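Local structure of conserved domain protein (Porphyromonas gingivalis, 3PNN) at residues 9-14 with 52-57; 86-91 with 230-235; 101-106 with 246-251; 180-185 with 252-257. The protein is probably a cytoplasmic glycosyltransferase with a Rossmann-like alpha/beta/alpha fold, handling an activated sugar on the way to a glycosidic linkage. One frame throughout, in Å; residues are numbered along the deposited sequence.

Contact 1: residues 9-14 with 52-57; sequences FVLAAG and VFVIRH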
loop_
_atom_site.group_PDB
_atom_site.type_symbol
_atom_site.label_atom_id
_atom_site.label_comp_id
_atom_site.label_asym_id
_atom_site.label_seq_id
_atom_site.Cartn_x
_atom_site.Cartn_y
_atom_site.Cartn_z
ATOM N N PHE A 9 -8.566 1.477 -2.596
ATOM C CA PHE A 9 -7.906 2.773 -2.747
ATOM C C PHE A 9 -6.477 2.433 -3.123
ATOM O O PHE A 9 -5.744 1.834 -2.329
ATOM C CB PHE A 9 -7.973 3.530 -1.411
ATOM C CG PHE A 9 -7.510 4.974 -1.467
ATOM C CD1 PHE A 9 -7.138 5.575 -2.658
ATOM C CD2 PHE A 9 -7.473 5.738 -0.299
ATOM C CE1 PHE A 9 -6.726 6.915 -2.697
ATOM C CE2 PHE A 9 -7.066 7.069 -0.337
ATOM C CZ PHE A 9 -6.688 7.653 -1.546
ATOM N N VAL A 10 -6.094 2.776 -4.349
ATOM C CA VAL A 10 -4.776 2.427 -4.859
ATOM C C VAL A 10 -3.813 3.615 -4.811
ATOM O O VAL A 10 -4.086 4.693 -5.376
ATOM C CB VAL A 10 -4.860 1.883 -6.313
ATOM C CG1 VAL A 10 -3.464 1.556 -6.838
ATOM C CG2 VAL A 10 -5.780 0.646 -6.384
ATOM N N LEU A 11 -2.680 3.430 -4.130
ATOM C CA LEU A 11 -1.656 4.477 -4.052
ATOM C C LEU A 11 -0.844 4.549 -5.348
ATOM O O LEU A 11 0.153 3.847 -5.510
ATOM C CB LEU A 11 -0.722 4.227 -2.864
ATOM C CG LEU A 11 -1.413 4.177 -1.503
ATOM C CD1 LEU A 11 -0.374 3.935 -0.413
ATOM C CD2 LEU A 11 -2.176 5.479 -1.244
ATOM N N ALA A 12 -1.269 5.416 -6.260
ATOM C CA ALA A 12 -0.678 5.475 -7.594
ATOM C C ALA A 12 0.046 6.795 -7.872
ATOM O O ALA A 12 0.381 7.116 -9.015
ATOM C CB ALA A 12 -1.755 5.214 -8.649
ATOM N N ALA A 13 0.315 7.558 -6.822
ATOM C CA ALA A 13 0.806 8.913 -6.999
ATOM C C ALA A 13 2.264 8.918 -7.458
ATOM O O ALA A 13 2.750 9.915 -7.982
ATOM C CB ALA A 13 0.632 9.700 -5.713
ATOM N N GLY A 14 2.944 7.787 -7.273
ATOM C CA GLY A 14 4.344 7.662 -7.645
ATOM C C GLY A 14 4.586 7.161 -9.062
ATOM O O GLY A 14 5.737 6.926 -9.445
ATOM N N VAL A 52 -10.617 3.658 -6.267
ATOM C CA VAL A 52 -10.158 5.039 -6.233
ATOM C C VAL A 52 -8.635 5.037 -6.395
ATOM O O VAL A 52 -7.934 4.295 -5.691
ATOM C CB VAL A 52 -10.550 5.735 -4.903
ATOM C CG1 VAL A 52 -9.932 7.141 -4.820
ATOM C CG2 VAL A 52 -12.074 5.798 -4.767
ATOM N N PHE A 53 -8.130 5.842 -7.334
ATOM C CA PHE A 53 -6.690 6.002 -7.521
ATOM C C PHE A 53 -6.287 7.388 -7.074
ATOM O O PHE A 53 -6.883 8.372 -7.514
ATOM C CB PHE A 53 -6.302 5.858 -9.004
ATOM C CG PHE A 53 -6.613 4.495 -9.578
ATOM C CD1 PHE A 53 -5.683 3.463 -9.477
ATOM C CD2 PHE A 53 -7.832 4.251 -10.197
ATOM C CE1 PHE A 53 -5.961 2.195 -10.006
ATOM C CE2 PHE A 53 -8.130 2.983 -10.726
ATOM C CZ PHE A 53 -7.191 1.958 -10.629
ATOM N N VAL A 54 -5.274 7.483 -6.217
ATOM C CA VAL A 54 -4.648 8.791 -6.020
ATOM C C VAL A 54 -3.465 8.903 -6.989
ATOM O O VAL A 54 -2.576 8.051 -6.995
ATOM C CB VAL A 54 -4.205 9.040 -4.561
ATOM C CG1 VAL A 54 -3.305 7.915 -4.055
ATOM C CG2 VAL A 54 -3.534 10.419 -4.436
ATOM N N ILE A 55 -3.489 9.934 -7.825
ATOM C CA ILE A 55 -2.423 10.190 -8.787
ATOM C C ILE A 55 -2.018 11.660 -8.664
ATOM O O ILE A 55 -2.390 12.323 -7.693
ATOM C CB ILE A 55 -2.877 9.891 -10.236
ATOM C CG1 ILE A 55 -4.041 10.797 -10.648
ATOM C CG2 ILE A 55 -3.264 8.409 -10.408
ATOM C CD1 ILE A 55 -4.239 10.838 -12.187
ATOM N N ARG A 56 -1.251 12.171 -9.629
ATOM C CA ARG A 56 -0.975 13.607 -9.677
ATOM C C ARG A 56 -1.396 14.171 -11.028
ATOM O O ARG A 56 -1.464 13.440 -12.008
ATOM C CB ARG A 56 0.502 13.891 -9.370
ATOM C CG ARG A 56 0.950 13.193 -8.090
ATOM C CD ARG A 56 2.345 13.605 -7.599
ATOM N NE ARG A 56 2.678 12.817 -6.411
ATOM C CZ ARG A 56 3.823 12.160 -6.230
ATOM N NH1 ARG A 56 4.797 12.233 -7.141
ATOM N NH2 ARG A 56 4.004 11.451 -5.119
ATOM N N HIS A 57 -1.694 15.468 -11.077
ATOM C CA HIS A 57 -2.151 16.079 -12.318
ATOM C C HIS A 57 -1.108 15.964 -13.431
ATOM O O HIS A 57 -1.462 15.879 -14.602
ATOM C CB HIS A 57 -2.505 17.554 -12.102
ATOM C CG HIS A 57 -3.772 17.763 -11.333
ATOM N ND1 HIS A 57 -5.014 17.463 -11.851
ATOM C CD2 HIS A 57 -3.989 18.248 -10.088
ATOM C CE1 HIS A 57 -5.942 17.748 -10.954
ATOM N NE2 HIS A 57 -5.347 18.228 -9.875
#
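Strands 9-11 and 52-55 run side by side and parallel within the beta-alpha-beta unit completed by helix 35-46, a worked example of how the Rossmann-like core of a glycosyltransferase is built. Val10 sits in the backbone frame: its N-H reaches Val52 O at 2.7 Å, nearly along the C=O axis, and its own O takes Val54 N at 3.1 Å. Farther on, a weak bond links Ala12 N to Val54 O.

On one face the Phe9 ring, CG anti to the backbone N (chi1 -171°), swings across toward the neighbouring strand. CE1 fits between two valines, 3.9 Å from Val52 CG1 and 3.8 Å from Val54 CB, while Val52 O lies at the ring edge. Leu11 CD2 lies alongside Val54 CG1, whose position between backbone N and carbonyl carbon turns it toward the first strand. On the other face Val10 and Phe53 point the same way, and CB of Val10 nudges Phe53 CD1 at 3.6 Å. Past the paired residues, Ala12 CB meets Ile55 CG2.

Past the strands the extended Arg56 side chain lays its guanidinium over Ala13 O, with CZ 3.0 Å from that oxygen. The oxygen is not hydrogen-bonded there; its place over the centre of the cation is consistent with a favourable electrostatic contact, while NH2 turns to Gln82 OE1 and a glycerol.

Contact 2: residues 86-91 with 230-235; sequences RLPEGF and ELFINF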
loop_
_atom_site.group_PDB
_atom_site.type_symbol
_atom_site.label_atom_id
_atom_site.label_comp_id
_atom_site.label_asym_id
_atom_site.label_seq_id
_atom_site.Cartn_x
_atom_site.Cartn_y
_atom_site.Cartn_z
ATOM N N ARG A 86 -1.972 20.864 -1.140
ATOM C CA ARG A 86 -3.173 20.340 -0.499
ATOM C C ARG A 86 -2.917 20.067 0.978
ATOM O O ARG A 86 -2.725 18.923 1.395
ATOM C CB ARG A 86 -3.679 19.090 -1.220
ATOM C CG ARG A 86 -5.051 19.282 -1.849
ATOM C CD ARG A 86 -5.035 19.061 -3.356
ATOM N NE ARG A 86 -4.506 20.201 -4.100
ATOM C CZ ARG A 86 -4.645 20.363 -5.413
ATOM N NH1 ARG A 86 -4.131 21.430 -6.007
ATOM N NH2 ARG A 86 -5.301 19.463 -6.131
ATOM N N LEU A 87 -2.922 21.144 1.762
ATOM C CA LEU A 87 -2.592 21.115 3.179
ATOM C C LEU A 87 -3.763 21.629 4.000
ATOM O O LEU A 87 -4.615 22.345 3.479
ATOM C CB LEU A 87 -1.378 22.019 3.438
ATOM C CG LEU A 87 -0.103 21.662 2.673
ATOM C CD1 LEU A 87 0.946 22.758 2.825
ATOM C CD2 LEU A 87 0.424 20.318 3.151
ATOM N N PRO A 88 -3.799 21.286 5.293
ATOM C CA PRO A 88 -4.882 21.762 6.161
ATOM C C PRO A 88 -4.969 23.281 6.169
ATOM O O PRO A 88 -3.946 23.963 6.057
ATOM C CB PRO A 88 -4.468 21.254 7.542
ATOM C CG PRO A 88 -3.628 20.041 7.248
ATOM C CD PRO A 88 -2.867 20.398 6.006
ATOM N N GLU A 89 -6.184 23.800 6.290
ATOM C CA GLU A 89 -6.389 25.239 6.353
ATOM C C GLU A 89 -5.435 25.846 7.377
ATOM O O GLU A 89 -5.343 25.371 8.508
ATOM C CB GLU A 89 -7.841 25.548 6.721
ATOM C CG GLU A 89 -8.309 26.940 6.322
ATOM C CD GLU A 89 -9.780 27.172 6.634
ATOM O OE1 GLU A 89 -10.362 26.366 7.391
ATOM O OE2 GLU A 89 -10.351 28.160 6.123
ATOM N N GLY A 90 -4.710 26.883 6.971
ATOM C CA GLY A 90 -3.787 27.560 7.867
ATOM C C GLY A 90 -2.327 27.282 7.558
ATOM O O GLY A 90 -1.439 28.017 7.993
ATOM N N PHE A 91 -2.076 26.212 6.808
ATOM C CA PHE A 91 -0.717 25.841 6.433
ATOM C C PHE A 91 -0.431 26.179 4.977
ATOM O O PHE A 91 -1.285 26.009 4.106
ATOM C CB PHE A 91 -0.481 24.343 6.664
ATOM C CG PHE A 91 -0.325 23.964 8.112
ATOM C CD1 PHE A 91 0.898 24.099 8.749
ATOM C CD2 PHE A 91 -1.396 23.464 8.832
ATOM C CE1 PHE A 91 1.048 23.747 10.083
ATOM C CE2 PHE A 91 -1.251 23.108 10.167
ATOM C CZ PHE A 91 -0.030 23.251 10.790
ATOM N N GLU A 230 -5.446 15.013 11.936
ATOM C CA GLU A 230 -4.959 15.477 13.230
ATOM C C GLU A 230 -3.435 15.316 13.336
ATOM O O GLU A 230 -2.736 16.240 13.746
ATOM C CB GLU A 230 -5.657 14.728 14.370
ATOM C CG GLU A 230 -5.030 14.958 15.734
ATOM C CD GLU A 230 -5.412 13.878 16.736
ATOM O OE1 GLU A 230 -6.539 13.345 16.630
ATOM O OE2 GLU A 230 -4.582 13.563 17.620
ATOM N N LEU A 231 -2.933 14.141 12.963
ATOM C CA LEU A 231 -1.506 13.849 13.052
ATOM C C LEU A 231 -0.711 14.584 11.976
ATOM O O LEU A 231 0.460 14.907 12.168
ATOM C CB LEU A 231 -1.267 12.339 12.968
ATOM C CG LEU A 231 -1.748 11.591 14.214
ATOM C CD1 LEU A 231 -1.587 10.088 14.061
ATOM C CD2 LEU A 231 -0.995 12.094 15.430
ATOM N N PHE A 232 -1.351 14.848 10.841
ATOM C CA PHE A 232 -0.691 15.636 9.789
ATOM C C PHE A 232 -0.399 17.057 10.256
ATOM O O PHE A 232 0.688 17.602 10.004
ATOM C CB PHE A 232 -1.541 15.658 8.510
ATOM C CG PHE A 232 -0.781 16.109 7.282
ATOM C CD1 PHE A 232 0.538 15.726 7.088
ATOM C CD2 PHE A 232 -1.401 16.887 6.305
ATOM C CE1 PHE A 232 1.236 16.121 5.936
ATOM C CE2 PHE A 232 -0.712 17.290 5.159
ATOM C CZ PHE A 232 0.609 16.906 4.975
ATOM N N ILE A 233 -1.375 17.676 10.914
ATOM C CA ILE A 233 -1.157 18.992 11.513
ATOM C C ILE A 233 0.051 18.948 12.449
ATOM O O ILE A 233 0.905 19.839 12.414
ATOM C CB ILE A 233 -2.421 19.508 12.257
ATOM C CG1 ILE A 233 -3.487 19.911 11.229
ATOM C CG2 ILE A 233 -2.079 20.692 13.189
ATOM C CD1 ILE A 233 -4.884 20.028 11.803
ATOM N N ASN A 234 0.130 17.905 13.273
ATOM C CA ASN A 234 1.254 17.775 14.203
ATOM C C ASN A 234 2.554 17.650 13.434
ATOM O O ASN A 234 3.556 18.280 13.768
ATOM C CB ASN A 234 1.066 16.554 15.111
ATOM C CG ASN A 234 -0.012 16.768 16.159
ATOM O OD1 ASN A 234 -0.417 17.898 16.421
ATOM N ND2 ASN A 234 -0.484 15.680 16.758
ATOM N N PHE A 235 2.517 16.827 12.392
ATOM C CA PHE A 235 3.669 16.607 11.529
ATOM C C PHE A 235 4.148 17.893 10.875
ATOM O O PHE A 235 5.333 18.225 10.942
ATOM C CB PHE A 235 3.322 15.575 10.459
ATOM C CG PHE A 235 4.324 15.509 9.341
ATOM C CD1 PHE A 235 5.457 14.719 9.455
ATOM C CD2 PHE A 235 4.132 16.241 8.181
ATOM C CE1 PHE A 235 6.380 14.651 8.419
ATOM C CE2 PHE A 235 5.050 16.183 7.145
ATOM C CZ PHE A 235 6.173 15.386 7.262
#
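Pro88 to Phe91 form a type II beta turn, closed by Phe91 N bonding to Pro88 O at 3.0 Å, while residues 230-235 are continuous alpha-helix. Gly90 takes the third position of the turn with positive phi (108°). The two backbones stay well apart, Pro88 CA and Ile233 CA being 7.1 Å from each other, so the gap is bridged by side chains, one of which, Phe91, also reaches the backbone oxygen of Ile233.

The side-chain pairs are apolar. Phe232 has CG anti to the backbone N (chi1 -164°), which carries its ring out from the helix to the loop. There Leu87 CD2 reaches CE2 of Phe232 at 3.8 Å, and CD of Pro88 meets CD2 of the same ring at 3.8 Å, both crossing Phe232 at about a right angle. On the next helix residue, Pro88 CG slides past Ile233 CG1 at 4.0 Å. Phe91, also crossing Ile233 at about a right angle, brings CE2 within 4.0 Å of Ile233 CG2.

In the chain the loop follows strand 77-81 and precedes helix 103-108; in space it packs along helix 223-239, where Pro88 also touches Leu236. Leu87 rests on Trp101, and Phe232 continues inward to the rings of His105 and Phe247.

Contact 3: residues 101-106 with 246-251; sequences WGTNHA and EFFIPF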
loop_
_atom_site.group_PDB
_atom_site.type_symbol
_atom_site.label_atom_id
_atom_site.label_comp_id
_atom_site.label_asym_id
_atom_site.label_seq_id
_atom_site.Cartn_x
_atom_site.Cartn_y
_atom_site.Cartn_z
ATOM N N TRP A 101 4.614 14.909 0.138
ATOM C CA TRP A 101 4.505 14.810 1.592
ATOM C C TRP A 101 4.519 13.403 2.174
ATOM O O TRP A 101 4.773 13.240 3.367
ATOM C CB TRP A 101 3.275 15.566 2.083
ATOM C CG TRP A 101 3.384 17.040 1.886
ATOM C CD1 TRP A 101 2.664 17.803 1.015
ATOM C CD2 TRP A 101 4.266 17.945 2.578
ATOM N NE1 TRP A 101 3.041 19.120 1.116
ATOM C CE2 TRP A 101 4.020 19.235 2.069
ATOM C CE3 TRP A 101 5.238 17.785 3.571
ATOM C CZ2 TRP A 101 4.714 20.365 2.517
ATOM C CZ3 TRP A 101 5.921 18.911 4.026
ATOM C CH2 TRP A 101 5.655 20.184 3.497
ATOM N N GLY A 102 4.227 12.388 1.358
ATOM C CA GLY A 102 4.326 11.010 1.821
ATOM C C GLY A 102 3.059 10.184 1.635
ATOM O O GLY A 102 2.006 10.726 1.299
ATOM N N THR A 103 3.144 8.876 1.864
ATOM C CA THR A 103 2.008 7.991 1.600
ATOM C C THR A 103 0.729 8.305 2.380
ATOM O O THR A 103 -0.373 8.089 1.864
ATOM C CB THR A 103 2.343 6.492 1.814
ATOM O OG1 THR A 103 2.745 6.280 3.177
ATOM C CG2 THR A 103 3.457 6.064 0.870
ATOM N N ASN A 104 0.848 8.765 3.623
ATOM C CA ASN A 104 -0.377 9.049 4.368
ATOM C C ASN A 104 -0.978 10.399 3.934
ATOM O O ASN A 104 -2.171 10.615 4.093
ATOM C CB ASN A 104 -0.183 8.935 5.891
ATOM C CG ASN A 104 -1.447 8.468 6.613
ATOM O OD1 ASN A 104 -2.484 9.128 6.570
ATOM N ND2 ASN A 104 -1.353 7.338 7.297
ATOM N N HIS A 105 -0.170 11.281 3.339
ATOM C CA HIS A 105 -0.732 12.488 2.716
ATOM C C HIS A 105 -1.507 12.103 1.442
ATOM O O HIS A 105 -2.588 12.619 1.177
ATOM C CB HIS A 105 0.346 13.531 2.407
ATOM C CG HIS A 105 -0.150 14.709 1.622
ATOM N ND1 HIS A 105 0.120 14.880 0.279
ATOM C CD2 HIS A 105 -0.895 15.779 1.992
ATOM C CE1 HIS A 105 -0.436 16.002 -0.143
ATOM N NE2 HIS A 105 -1.056 16.569 0.878
ATOM N N ALA A 106 -0.947 11.183 0.666
ATOM C CA ALA A 106 -1.663 10.603 -0.469
ATOM C C ALA A 106 -3.005 9.987 -0.049
ATOM O O ALA A 106 -4.017 10.177 -0.726
ATOM C CB ALA A 106 -0.792 9.574 -1.175
ATOM N N GLU A 246 8.689 13.163 5.651
ATOM C CA GLU A 246 7.584 12.413 5.050
ATOM C C GLU A 246 6.600 11.896 6.087
ATOM O O GLU A 246 6.989 11.491 7.183
ATOM C CB GLU A 246 8.099 11.232 4.230
ATOM C CG GLU A 246 8.716 11.619 2.896
ATOM C CD GLU A 246 9.149 10.401 2.102
ATOM O OE1 GLU A 246 8.364 9.937 1.243
ATOM O OE2 GLU A 246 10.267 9.901 2.350
ATOM N N PHE A 247 5.327 11.897 5.708
ATOM C CA PHE A 247 4.222 11.493 6.575
ATOM C C PHE A 247 3.726 10.140 6.092
ATOM O O PHE A 247 3.021 10.060 5.079
ATOM C CB PHE A 247 3.125 12.560 6.462
ATOM C CG PHE A 247 1.970 12.387 7.413
ATOM C CD1 PHE A 247 2.171 12.380 8.785
ATOM C CD2 PHE A 247 0.671 12.302 6.929
ATOM C CE1 PHE A 247 1.099 12.249 9.666
ATOM C CE2 PHE A 247 -0.410 12.175 7.804
ATOM C CZ PHE A 247 -0.195 12.146 9.172
ATOM N N PHE A 248 4.111 9.081 6.810
ATOM C CA PHE A 248 3.925 7.690 6.370
ATOM C C PHE A 248 2.786 6.985 7.092
ATOM O O PHE A 248 2.544 7.245 8.268
ATOM C CB PHE A 248 5.191 6.877 6.654
ATOM C CG PHE A 248 6.364 7.246 5.798
ATOM C CD1 PHE A 248 6.328 7.042 4.429
ATOM C CD2 PHE A 248 7.512 7.765 6.368
ATOM C CE1 PHE A 248 7.412 7.371 3.637
ATOM C CE2 PHE A 248 8.602 8.096 5.582
ATOM C CZ PHE A 248 8.550 7.897 4.215
ATOM N N ILE A 249 2.135 6.042 6.410
ATOM C CA ILE A 249 1.035 5.301 7.027
ATOM C C ILE A 249 1.421 4.553 8.329
ATOM O O ILE A 249 0.733 4.689 9.357
ATOM C CB ILE A 249 0.394 4.334 6.028
ATOM C CG1 ILE A 249 -0.218 5.116 4.859
ATOM C CG2 ILE A 249 -0.646 3.452 6.720
ATOM C CD1 ILE A 249 -0.640 4.210 3.699
ATOM N N PRO A 250 2.510 3.758 8.296
ATOM C CA PRO A 250 2.927 3.016 9.500
ATOM C C PRO A 250 3.131 3.921 10.708
ATOM O O PRO A 250 2.815 3.521 11.835
ATOM C CB PRO A 250 4.278 2.410 9.103
ATOM C CG PRO A 250 4.305 2.418 7.631
ATOM C CD PRO A 250 3.432 3.543 7.164
ATOM N N PHE A 251 3.665 5.120 10.490
ATOM C CA PHE A 251 3.866 6.057 11.586
ATOM C C PHE A 251 2.555 6.435 12.270
ATOM O O PHE A 251 2.448 6.417 13.503
ATOM C CB PHE A 251 4.585 7.330 11.123
ATOM C CG PHE A 251 4.570 8.430 12.154
ATOM C CD1 PHE A 251 5.568 8.520 13.107
ATOM C CD2 PHE A 251 3.542 9.364 12.180
ATOM C CE1 PHE A 251 5.549 9.521 14.063
ATOM C CE2 PHE A 251 3.511 10.362 13.130
ATOM C CZ PHE A 251 4.516 10.444 14.074
#
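Backbone hydrogen bonds come first in the union of residues 101-106 with 246-251, where two helix starts lie against each other. Phe247 uses both its polar backbone atoms: its N-H gives a bond of 2.8 Å to Trp101 O, and its O accepts Asn104 N at 2.9 Å, both with the donor in the carbonyl plane. Gly102 lies between these bonds as N-cap of helix 103-108, its O accepting Ala106 N. Its backbone (phi 126°) is a shape open to glycine, and a CB there would run into Phe247 O.

A side-chain hydroxyl makes the third bond. Thr103 holds OG1 between backbone N and carbonyl carbon (chi1 60°), from where it accepts Ile249 N at 3.3 Å. This occupies an N-H of the first turn of helix 249-259, just after its N-cap Phe248.

Apolar and amide packing fills the rest. Asn104 CB meets Phe247 CD2 at 3.6 Å, with the amide and ring planes 60° apart, while ND2 comes to 3.2 Å from Ile249 CA. The amide's polar ends are satisfied elsewhere, ND2 by Tyr224 OH and OD1 by Ser228 OG, so the group is held at both tips while its flank packs. Within 101-106, Trp101 CD1 lies 3.8 Å above the plane of the His105 ring, over its centre.

Around this junction helix 223-239 supplies Phe232 and Phe235 to the Phe247 ring, and strand 217-220 meets Ile249 through Trp218 and Phe220.

Contact 4: residues 180-185 with 252-257; sequences TGVVER and VVNDLI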
loop_
_atom_site.group_PDB
_atom_site.type_symbol
_atom_site.label_atom_id
_atom_site.label_comp_id
_atom_site.label_asym_id
_atom_site.label_seq_id
_atom_site.Cartn_x
_atom_site.Cartn_y
_atom_site.Cartn_z
ATOM N N THR A 180 0.597 -4.447 17.800
ATOM C CA THR A 180 0.938 -3.611 18.949
ATOM C C THR A 180 2.003 -2.596 18.567
ATOM O O THR A 180 2.246 -1.640 19.299
ATOM C CB THR A 180 1.427 -4.439 20.155
ATOM O OG1 THR A 180 2.627 -5.129 19.795
ATOM C CG2 THR A 180 0.373 -5.444 20.583
ATOM N N GLY A 181 2.634 -2.803 17.415
ATOM C CA GLY A 181 3.647 -1.873 16.942
ATOM C C GLY A 181 4.071 -2.182 15.521
ATOM O O GLY A 181 4.120 -3.339 15.118
ATOM N N VAL A 182 4.377 -1.144 14.752
ATOM C CA VAL A 182 4.946 -1.335 13.433
ATOM C C VAL A 182 5.973 -0.238 13.155
ATOM O O VAL A 182 5.719 0.953 13.385
ATOM C CB VAL A 182 3.844 -1.400 12.341
ATOM C CG1 VAL A 182 2.950 -0.160 12.394
ATOM C CG2 VAL A 182 4.457 -1.580 10.969
ATOM N N VAL A 183 7.149 -0.646 12.706
ATOM C CA VAL A 183 8.219 0.307 12.436
ATOM C C VAL A 183 8.982 -0.085 11.173
ATOM O O VAL A 183 9.444 -1.225 11.035
ATOM C CB VAL A 183 9.213 0.398 13.611
ATOM C CG1 VAL A 183 8.498 0.823 14.898
ATOM C CG2 VAL A 183 9.917 -0.932 13.802
ATOM N N GLU A 184 9.113 0.869 10.255
ATOM C CA GLU A 184 9.817 0.633 8.999
ATOM C C GLU A 184 11.294 0.365 9.253
ATOM O O GLU A 184 11.982 1.182 9.869
ATOM C CB GLU A 184 9.658 1.839 8.066
ATOM C CG GLU A 184 10.082 1.571 6.626
ATOM C CD GLU A 184 9.109 0.663 5.885
ATOM O OE1 GLU A 184 7.897 0.707 6.183
ATOM O OE2 GLU A 184 9.559 -0.089 4.996
ATOM N N ARG A 185 11.776 -0.784 8.792
ATOM C CA ARG A 185 13.191 -1.131 8.912
ATOM C C ARG A 185 13.791 -1.344 7.526
ATOM O O ARG A 185 13.218 -2.066 6.704
ATOM C CB ARG A 185 13.367 -2.412 9.727
ATOM C CG ARG A 185 12.758 -2.361 11.125
ATOM C CD ARG A 185 13.428 -1.305 12.000
ATOM N NE ARG A 185 12.963 -1.393 13.378
ATOM C CZ ARG A 185 13.396 -0.620 14.372
ATOM N NH1 ARG A 185 14.314 0.313 14.142
ATOM N NH2 ARG A 185 12.910 -0.780 15.599
ATOM N N VAL A 252 1.570 6.808 11.462
ATOM C CA VAL A 252 0.245 7.160 11.956
ATOM C C VAL A 252 -0.432 5.978 12.643
ATOM O O VAL A 252 -0.969 6.114 13.734
ATOM C CB VAL A 252 -0.662 7.634 10.789
ATOM C CG1 VAL A 252 -2.107 7.748 11.254
ATOM C CG2 VAL A 252 -0.139 8.957 10.246
ATOM N N VAL A 253 -0.425 4.821 11.985
ATOM C CA VAL A 253 -1.043 3.625 12.553
ATOM C C VAL A 253 -0.384 3.288 13.890
ATOM O O VAL A 253 -1.056 2.985 14.876
ATOM C CB VAL A 253 -0.947 2.423 11.597
ATOM C CG1 VAL A 253 -1.286 1.121 12.323
ATOM C CG2 VAL A 253 -1.877 2.627 10.387
ATOM N N ASN A 254 0.938 3.361 13.925
ATOM C CA ASN A 254 1.663 3.082 15.161
ATOM C C ASN A 254 1.234 4.024 16.294
ATOM O O ASN A 254 1.053 3.609 17.453
ATOM C CB ASN A 254 3.170 3.163 14.900
ATOM C CG ASN A 254 3.996 2.643 16.063
ATOM O OD1 ASN A 254 4.005 1.444 16.351
ATOM N ND2 ASN A 254 4.708 3.542 16.726
ATOM N N ASP A 255 1.040 5.295 15.961
ATOM C CA ASP A 255 0.657 6.269 16.970
ATOM C C ASP A 255 -0.731 5.977 17.518
ATOM O O ASP A 255 -0.966 6.080 18.720
ATOM C CB ASP A 255 0.693 7.684 16.393
ATOM C CG ASP A 255 0.451 8.745 17.465
ATOM O OD1 ASP A 255 1.439 9.227 18.053
ATOM O OD2 ASP A 255 -0.724 9.080 17.733
ATOM N N LEU A 256 -1.659 5.617 16.630
ATOM C CA LEU A 256 -3.037 5.356 17.033
ATOM C C LEU A 256 -3.175 4.107 17.895
ATOM O O LEU A 256 -3.954 4.074 18.858
ATOM C CB LEU A 256 -3.924 5.227 15.793
ATOM C CG LEU A 256 -4.104 6.504 14.972
ATOM C CD1 LEU A 256 -4.995 6.194 13.761
ATOM C CD2 LEU A 256 -4.722 7.600 15.834
ATOM N N ILE A 257 -2.444 3.054 17.547
ATOM C CA ILE A 257 -2.493 1.859 18.386
ATOM C C ILE A 257 -1.806 2.076 19.722
ATOM O O ILE A 257 -2.265 1.578 20.746
ATOM C CB ILE A 257 -1.945 0.581 17.681
ATOM C CG1 ILE A 257 -0.488 0.732 17.280
ATOM C CG2 ILE A 257 -2.736 0.280 16.437
ATOM C CD1 ILE A 257 -0.121 -0.239 16.124
#
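A classic beta bulge, in which Thr180 and Gly181 both face Gln172 of strand 166-173, marks the point where strand 179-191 meets helix 249-259. The short strand and helix segments run nearly antiparallel, their directions 158° apart and their axes 7.6 Å apart at closest.

Asn254 carries the contact, and it can be followed outward. CB leaves the helix toward the strand and comes to 4.2 Å from Val182 CG1, with Val182 O at 3.7 Å. CG, anti to the backbone N (chi1 -170°), continues past Val182 in the opposite direction and remains close to that same carbonyl oxygen. At the tip OD1 lies over the backbone just beyond the bulge, 3.4 Å from Gly181 CA, and accepts Val182 N at 3.1 Å in a fairly straight bond (162° at the hydrogen). The helix thus satisfies a strand N-H with a side-chain oxygen, although the donor stands above the amide plane.

Apolar groups flank this bond. One helical turn on, Ile257 has CG1 in the crowded position between backbone N and carbonyl carbon, which leads its CD1 to the bulge. Val182 CG1 also has a loose neighbour in Val253, whose side chain further touches Tyr224 and Val264. The contact is structural packing between the antiparallel beta part of the fold and the helix beside it, and at the bulge itself Ile257 CD1 rests 4.0 Å from Gly181 N.

How the contacts relate
Contacts 2, 3 and 4 touch one another, contact 3 lying about 12 Å, centre to centre, from each of the other two, and Leu231 CD1 of contact 2 packs 3.7 Å from Val252 CG1 of contact 4. Contact 3 is joined to contact 2 by His105 NE2, 2.9 Å from Arg86 O, a probable hydrogen bond; with contact 4 it shares helix 249-259. Contact 1, in the parallel core, meets contact 3 where Val54 CG2 lies 3.7 Å from Ala106 O. It stays about 11 Å, nearest atoms, from contact 4, across the chain's centre. The glycerol at Arg56, probably from the crystallisation liquor, may still mark a pocket, beside a glycine-rich loop resembling that of sugar nucleotidyltransferases.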